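Local coordinates for peptidase M14 domain-containing protein (Shewanella amazonensis, PDB 2QVP) that is a putative zinc-dependent metallopeptidase of the M14 family, probably acting as a metallocarboxypeptidase, though its substrate is not established, at residues A[66-70]-A[266-271]; A[164-168]-A[229-234]. One frame throughout, in Å; residues are numbered along the deposited sequence. Where two conformers were deposited one is given.

Contact 1 of 2, residues A[66-70]-A[266-271]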
loop_
_atom_site.group_PDB
_atom_site.type_symbol
_atom_site.label_atom_id
_atom_site.label_comp_id
_atom_site.label_asym_id
_atom_site.label_seq_id
_atom_site.Cartn_x
_atom_site.Cartn_y
_atom_site.Cartn_z
ATOM N N PRO A 66 0.095 -15.602 10.224
ATOM C CA PRO A 66 0.955 -14.534 9.705
ATOM C C PRO A 66 0.359 -13.128 9.911
ATOM O O PRO A 66 -0.856 -12.967 9.960
ATOM C CB PRO A 66 1.072 -14.854 8.201
ATOM C CG PRO A 66 -0.083 -15.738 7.884
ATOM C CD PRO A 66 -0.353 -16.515 9.149
ATOM N N ASN A 67 1.251 -12.174 10.091
ATOM C CA ASN A 67 0.951 -10.779 10.239
ATOM C C ASN A 67 1.291 -10.118 8.934
ATOM O O ASN A 67 2.475 -9.932 8.614
ATOM C CB ASN A 67 1.764 -10.141 11.357
ATOM C CG ASN A 67 1.422 -10.699 12.736
ATOM O OD1 ASN A 67 0.534 -11.544 12.882
ATOM N ND2 ASN A 67 2.164 -10.252 13.751
ATOM N N LEU A 68 0.244 -9.779 8.184
ATOM C CA LEU A 68 0.375 -9.096 6.919
ATOM C C LEU A 68 -0.140 -7.646 7.035
ATOM O O LEU A 68 -1.131 -7.413 7.680
ATOM C CB LEU A 68 -0.394 -9.847 5.838
ATOM C CG LEU A 68 0.314 -10.833 4.914
ATOM C CD1 LEU A 68 1.492 -11.563 5.549
ATOM C CD2 LEU A 68 -0.750 -11.756 4.295
ATOM N N LEU A 69 0.585 -6.699 6.435
ATOM C CA LEU A 69 0.171 -5.289 6.396
ATOM C C LEU A 69 0.030 -4.852 4.942
ATOM O O LEU A 69 0.908 -5.145 4.105
ATOM C CB LEU A 69 1.164 -4.390 7.122
ATOM C CG LEU A 69 0.886 -2.866 7.150
ATOM C CD1 LEU A 69 -0.442 -2.543 7.796
ATOM C CD2 LEU A 69 2.013 -2.129 7.846
ATOM N N ILE A 70 -1.069 -4.154 4.650
ATOM C CA ILE A 70 -1.295 -3.576 3.372
ATOM C C ILE A 70 -1.390 -2.071 3.551
ATOM O O ILE A 70 -2.199 -1.621 4.353
ATOM C CB ILE A 70 -2.585 -4.078 2.704
ATOM C CG1 ILE A 70 -2.591 -5.625 2.581
ATOM C CG2 ILE A 70 -2.722 -3.387 1.359
ATOM C CD1 ILE A 70 -3.789 -6.195 1.859
ATOM N N PHE A 266 -1.329 -11.317 -2.802
ATOM C CA PHE A 266 -0.426 -11.104 -1.679
ATOM C C PHE A 266 -0.879 -11.911 -0.450
ATOM O O PHE A 266 -0.075 -12.676 0.107
ATOM C CB PHE A 266 -0.322 -9.591 -1.400
ATOM C CG PHE A 266 0.439 -9.236 -0.162
ATOM C CD1 PHE A 266 1.829 -9.266 -0.142
ATOM C CD2 PHE A 266 -0.243 -8.819 0.975
ATOM C CE1 PHE A 266 2.514 -8.890 1.026
ATOM C CE2 PHE A 266 0.415 -8.446 2.128
ATOM C CZ PHE A 266 1.785 -8.482 2.164
ATOM N N VAL A 267 -2.154 -11.777 -0.080
ATOM C CA VAL A 267 -2.741 -12.507 1.058
ATOM C C VAL A 267 -2.841 -14.005 0.766
ATOM O O VAL A 267 -2.592 -14.825 1.659
ATOM C CB VAL A 267 -4.138 -11.909 1.463
ATOM C CG1 VAL A 267 -4.871 -12.788 2.478
ATOM C CG2 VAL A 267 -3.972 -10.514 2.020
ATOM N N ASN A 268 -3.211 -14.353 -0.479
ATOM C CA ASN A 268 -3.312 -15.761 -0.945
ATOM C C ASN A 268 -2.013 -16.543 -0.788
ATOM O O ASN A 268 -2.022 -17.677 -0.317
ATOM C CB ASN A 268 -3.680 -15.895 -2.443
ATOM C CG ASN A 268 -5.167 -15.818 -2.732
ATOM O OD1 ASN A 268 -6.019 -15.572 -1.857
ATOM N ND2 ASN A 268 -5.486 -16.025 -4.020
HETATM N N MSE A 269 -0.914 -15.959 -1.247
HETATM C CA MSE A 269 0.409 -16.578 -1.149
HETATM C C MSE A 269 0.898 -16.711 0.302
HETATM O O MSE A 269 1.308 -17.796 0.746
HETATM C CB MSE A 269 1.440 -15.755 -1.939
HETATM C CG MSE A 269 1.279 -15.733 -3.457
HETATM SE SE MSE A 269 1.870 -17.363 -4.370
HETATM C CE MSE A 269 0.362 -18.583 -4.077
ATOM N N LEU A 270 0.873 -15.593 1.014
ATOM C CA LEU A 270 1.373 -15.530 2.375
ATOM C C LEU A 270 0.454 -16.100 3.460
ATOM O O LEU A 270 0.943 -16.418 4.557
ATOM C CB LEU A 270 1.783 -14.084 2.698
ATOM C CG LEU A 270 2.794 -13.453 1.729
ATOM C CD1 LEU A 270 3.222 -12.111 2.265
ATOM C CD2 LEU A 270 4.013 -14.369 1.481
ATOM N N ALA A 271 -0.835 -16.231 3.182
ATOM C CA ALA A 271 -1.771 -16.853 4.134
ATOM C C ALA A 271 -2.761 -17.737 3.349
ATOM O O ALA A 271 -3.938 -17.401 3.238
ATOM C CB ALA A 271 -2.466 -15.794 4.932
#

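Contact 2 of 2, residues A[164-168]-A[229-234]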
loop_
_atom_site.group_PDB
_atom_site.type_symbol
_atom_site.label_atom_id
_atom_site.label_comp_id
_atom_site.label_asym_id
_atom_site.label_seq_id
_atom_site.Cartn_x
_atom_site.Cartn_y
_atom_site.Cartn_z
ATOM N N GLY A 164 5.029 -9.905 6.034
ATOM C CA GLY A 164 4.862 -9.273 4.732
ATOM C C GLY A 164 4.298 -7.860 4.739
ATOM O O GLY A 164 3.441 -7.555 5.523
ATOM N N ILE A 165 4.798 -7.024 3.825
ATOM C CA ILE A 165 4.305 -5.696 3.553
ATOM C C ILE A 165 3.982 -5.581 2.047
ATOM O O ILE A 165 4.752 -6.025 1.187
ATOM C CB ILE A 165 5.271 -4.545 4.002
ATOM C CG1 ILE A 165 4.750 -3.179 3.534
ATOM C CG2 ILE A 165 6.772 -4.737 3.564
ATOM C CD1 ILE A 165 3.367 -2.855 4.073
ATOM N N LEU A 166 2.797 -5.058 1.743
ATOM C CA LEU A 166 2.427 -4.712 0.392
ATOM C C LEU A 166 1.996 -3.248 0.437
ATOM O O LEU A 166 1.089 -2.938 1.216
ATOM C CB LEU A 166 1.280 -5.557 -0.109
ATOM C CG LEU A 166 0.570 -5.128 -1.427
ATOM C CD1 LEU A 166 1.498 -5.205 -2.625
ATOM C CD2 LEU A 166 -0.655 -5.956 -1.694
ATOM N N THR A 167 2.690 -2.363 -0.300
ATOM C CA THR A 167 2.263 -0.970 -0.414
ATOM C C THR A 167 1.794 -0.775 -1.855
ATOM O O THR A 167 2.458 -1.174 -2.794
ATOM C CB THR A 167 3.336 0.040 -0.040
ATOM O OG1 THR A 167 3.950 -0.363 1.182
ATOM C CG2 THR A 167 2.711 1.386 0.156
ATOM N N CYS A 168 0.634 -0.141 -2.019
ATOM C CA CYS A 168 0.024 -0.007 -3.315
ATOM C C CYS A 168 0.168 1.374 -3.915
ATOM O O CYS A 168 -0.596 2.295 -3.600
ATOM C CB CYS A 168 -1.435 -0.466 -3.193
ATOM S SG CYS A 168 -1.453 -2.280 -2.771
ATOM N N PHE A 229 8.794 3.666 3.110
ATOM C CA PHE A 229 8.102 2.938 4.173
ATOM C C PHE A 229 8.360 1.399 4.082
ATOM O O PHE A 229 8.689 0.738 5.080
ATOM C CB PHE A 229 6.603 3.322 4.179
ATOM C CG PHE A 229 5.787 2.644 5.239
ATOM C CD1 PHE A 229 5.971 2.953 6.594
ATOM C CD2 PHE A 229 4.798 1.724 4.890
ATOM C CE1 PHE A 229 5.195 2.353 7.566
ATOM C CE2 PHE A 229 4.002 1.135 5.853
ATOM C CZ PHE A 229 4.204 1.432 7.200
ATOM N N GLU A 230 8.244 0.855 2.883
ATOM C CA GLU A 230 8.471 -0.597 2.627
ATOM C C GLU A 230 9.935 -1.029 2.831
ATOM O O GLU A 230 10.175 -2.122 3.312
ATOM C CB GLU A 230 7.914 -1.052 1.235
ATOM C CG GLU A 230 8.529 -0.467 -0.046
ATOM C CD GLU A 230 8.050 0.958 -0.424
ATOM O OE1 GLU A 230 7.309 1.612 0.357
ATOM O OE2 GLU A 230 8.451 1.437 -1.508
ATOM N N SER A 231 10.892 -0.194 2.435
ATOM C CA SER A 231 12.310 -0.435 2.733
ATOM C C SER A 231 12.511 -0.488 4.252
ATOM O O SER A 231 13.178 -1.378 4.755
ATOM C CB SER A 231 13.224 0.658 2.156
ATOM O OG SER A 231 13.333 0.559 0.758
ATOM N N PHE A 232 11.921 0.476 4.963
ATOM C CA PHE A 232 11.979 0.517 6.428
ATOM C C PHE A 232 11.438 -0.779 7.073
ATOM O O PHE A 232 12.082 -1.362 7.928
ATOM C CB PHE A 232 11.226 1.771 6.954
ATOM C CG PHE A 232 10.879 1.712 8.442
ATOM C CD1 PHE A 232 11.838 1.951 9.395
ATOM C CD2 PHE A 232 9.587 1.431 8.858
ATOM C CE1 PHE A 232 11.528 1.872 10.773
ATOM C CE2 PHE A 232 9.263 1.370 10.218
ATOM C CZ PHE A 232 10.245 1.587 11.175
ATOM N N LEU A 233 10.243 -1.197 6.677
ATOM C CA LEU A 233 9.613 -2.411 7.243
ATOM C C LEU A 233 10.319 -3.703 6.886
ATOM O O LEU A 233 10.313 -4.620 7.712
ATOM C CB LEU A 233 8.135 -2.505 6.852
ATOM C CG LEU A 233 7.207 -1.480 7.499
ATOM C CD1 LEU A 233 5.818 -1.734 6.989
ATOM C CD2 LEU A 233 7.284 -1.576 9.050
ATOM N N VAL A 234 10.921 -3.777 5.681
ATOM C CA VAL A 234 11.740 -4.936 5.289
ATOM C C VAL A 234 13.040 -4.964 6.131
ATOM O O VAL A 234 13.413 -6.036 6.659
ATOM C CB VAL A 234 12.032 -4.979 3.773
ATOM C CG1 VAL A 234 13.117 -6.003 3.445
ATOM C CG2 VAL A 234 10.727 -5.225 2.992
#

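Contact 1 of 2, residues A[66-70]-A[266-271]
Strand 67-70 and the helical turn 266-270 run nearly antiparallel, with the axes of these short segments 166° apart in direction and 10.1 Å apart at closest approach, the arrangement of a helix laid along the face of a beta sheet. The backbones come nearest at Pro-66 and Ala-271, where the CA atoms are 6.6 Å apart, and again at Leu-68 and Val-267, at 7.5 Å. Ala-271 is the residue at which the chain leaves helical geometry, although its N still bonds to Val-267 O.

Leu-68 is the centre of the interface. It points at the helix and meets four residues: its CG lies 3.7 Å from Phe-266 CE2, its CD1 3.8 Å from Leu-270 CD1, and its CD2 4.1 Å from Val-267 CG2 and 4.4 Å from Ala-271 CB. At one end of the strand segment, Pro-66 CG sits 3.8 Å from Ala-271 CB and 3.5 Å from Leu-270 O, so the proline ring covers the helix terminus. At the other end, Ile-70 leaves its CA sideways but reaches across with CG1, 4.1 Å from Phe-266 CE2. Leu-69 points away, to the other face of the sheet.

Val-267 and Ile-70 also touch Phe-88 of helix 80-91, while Phe-266 and Leu-270 pack on Phe-191 of helix 190-200, so helix 252-270 is flanked by both. No hydrogen bond or salt bridge links the two segments; the 323 Å² they bury is held by apolar surfaces, and the fit therefore depends on side-chain shape and on exclusion of water.

Contact 2 of 2, residues A[164-168]-A[229-234]
In the alpha/beta fold of this M14-family protein, helix 229-235 lies over one face of the mixed central sheet, and the segment 229-234 runs alongside strand 165-168, almost exactly antiparallel at 178°, with the axes 9.0 Å apart. At Phe-229 the CB leaves sideways, but the ring comes nearer the strand, placing CE2 4.4 Å from Ile-165 CD1 and presenting its edge to Thr-167 OG1, which is 4.3 Å from CD2. The ring also packs edge-to-face with Phe-130 and meets Phe-74.

Glu-230 comes next and points at the strand; its CA is 6.6 Å from that of Ile-165, the closest backbone approach. The carboxylate passes Thr-167, with OE1 4.0 Å from OG1, too far for a hydrogen bond; that hydroxyl is hydrogen-bonded instead to Ser-71 OG on the neighbouring strand 67-72. The Glu-230 side chain also touches Cys-243 on strand 241-247, which carries Glu-245, predicted to be the proton donor/acceptor. The CA-to-CB bond of Ser-231 points away, and its OG is hydrogen-bonded to Asp-226 and Ser-228. One turn after Phe-229, Leu-233 faces the sheet again, touching Leu-69 as well as Ile-165, and Val-234, whose CB leaves sideways, adds its CG2 at the edge of the contact.

Ile-165 is thus the main strand residue of the contact, with 84 Å² of its surface covered by the helix segment, whereas Leu-166 points to the opposite face, onto helix 252-270. Against the last two residues of the segment, Ile-165 CG1 is 3.9 Å from Leu-233 CD1, and Ile-165 CG2 is 4.0 Å from Val-234 CG2.

In the fold
Contacts 1 and 2 use opposite faces of the same sheet: helix 252-270 covers one and helix 229-235 the other, with the adjacent parallel strands 67-72 and 165-171 between them. Their centres are 12 Å apart. The strands are joined by probable hydrogen bonds, Leu-69 O to Leu-166 N at 3.0 Å and Leu-69 N to Gly-164 O at 3.1 Å, and Phe-266 CZ of contact 1 packs 3.6 Å from Leu-166 N. Along the chain, contact 2 is nested within the loop closed by contact 1. It is also the one near the predicted active site: the side chain of Glu-230 is about 6 Å from that of Glu-245, the predicted proton donor/acceptor, while contact 1 lies away from it.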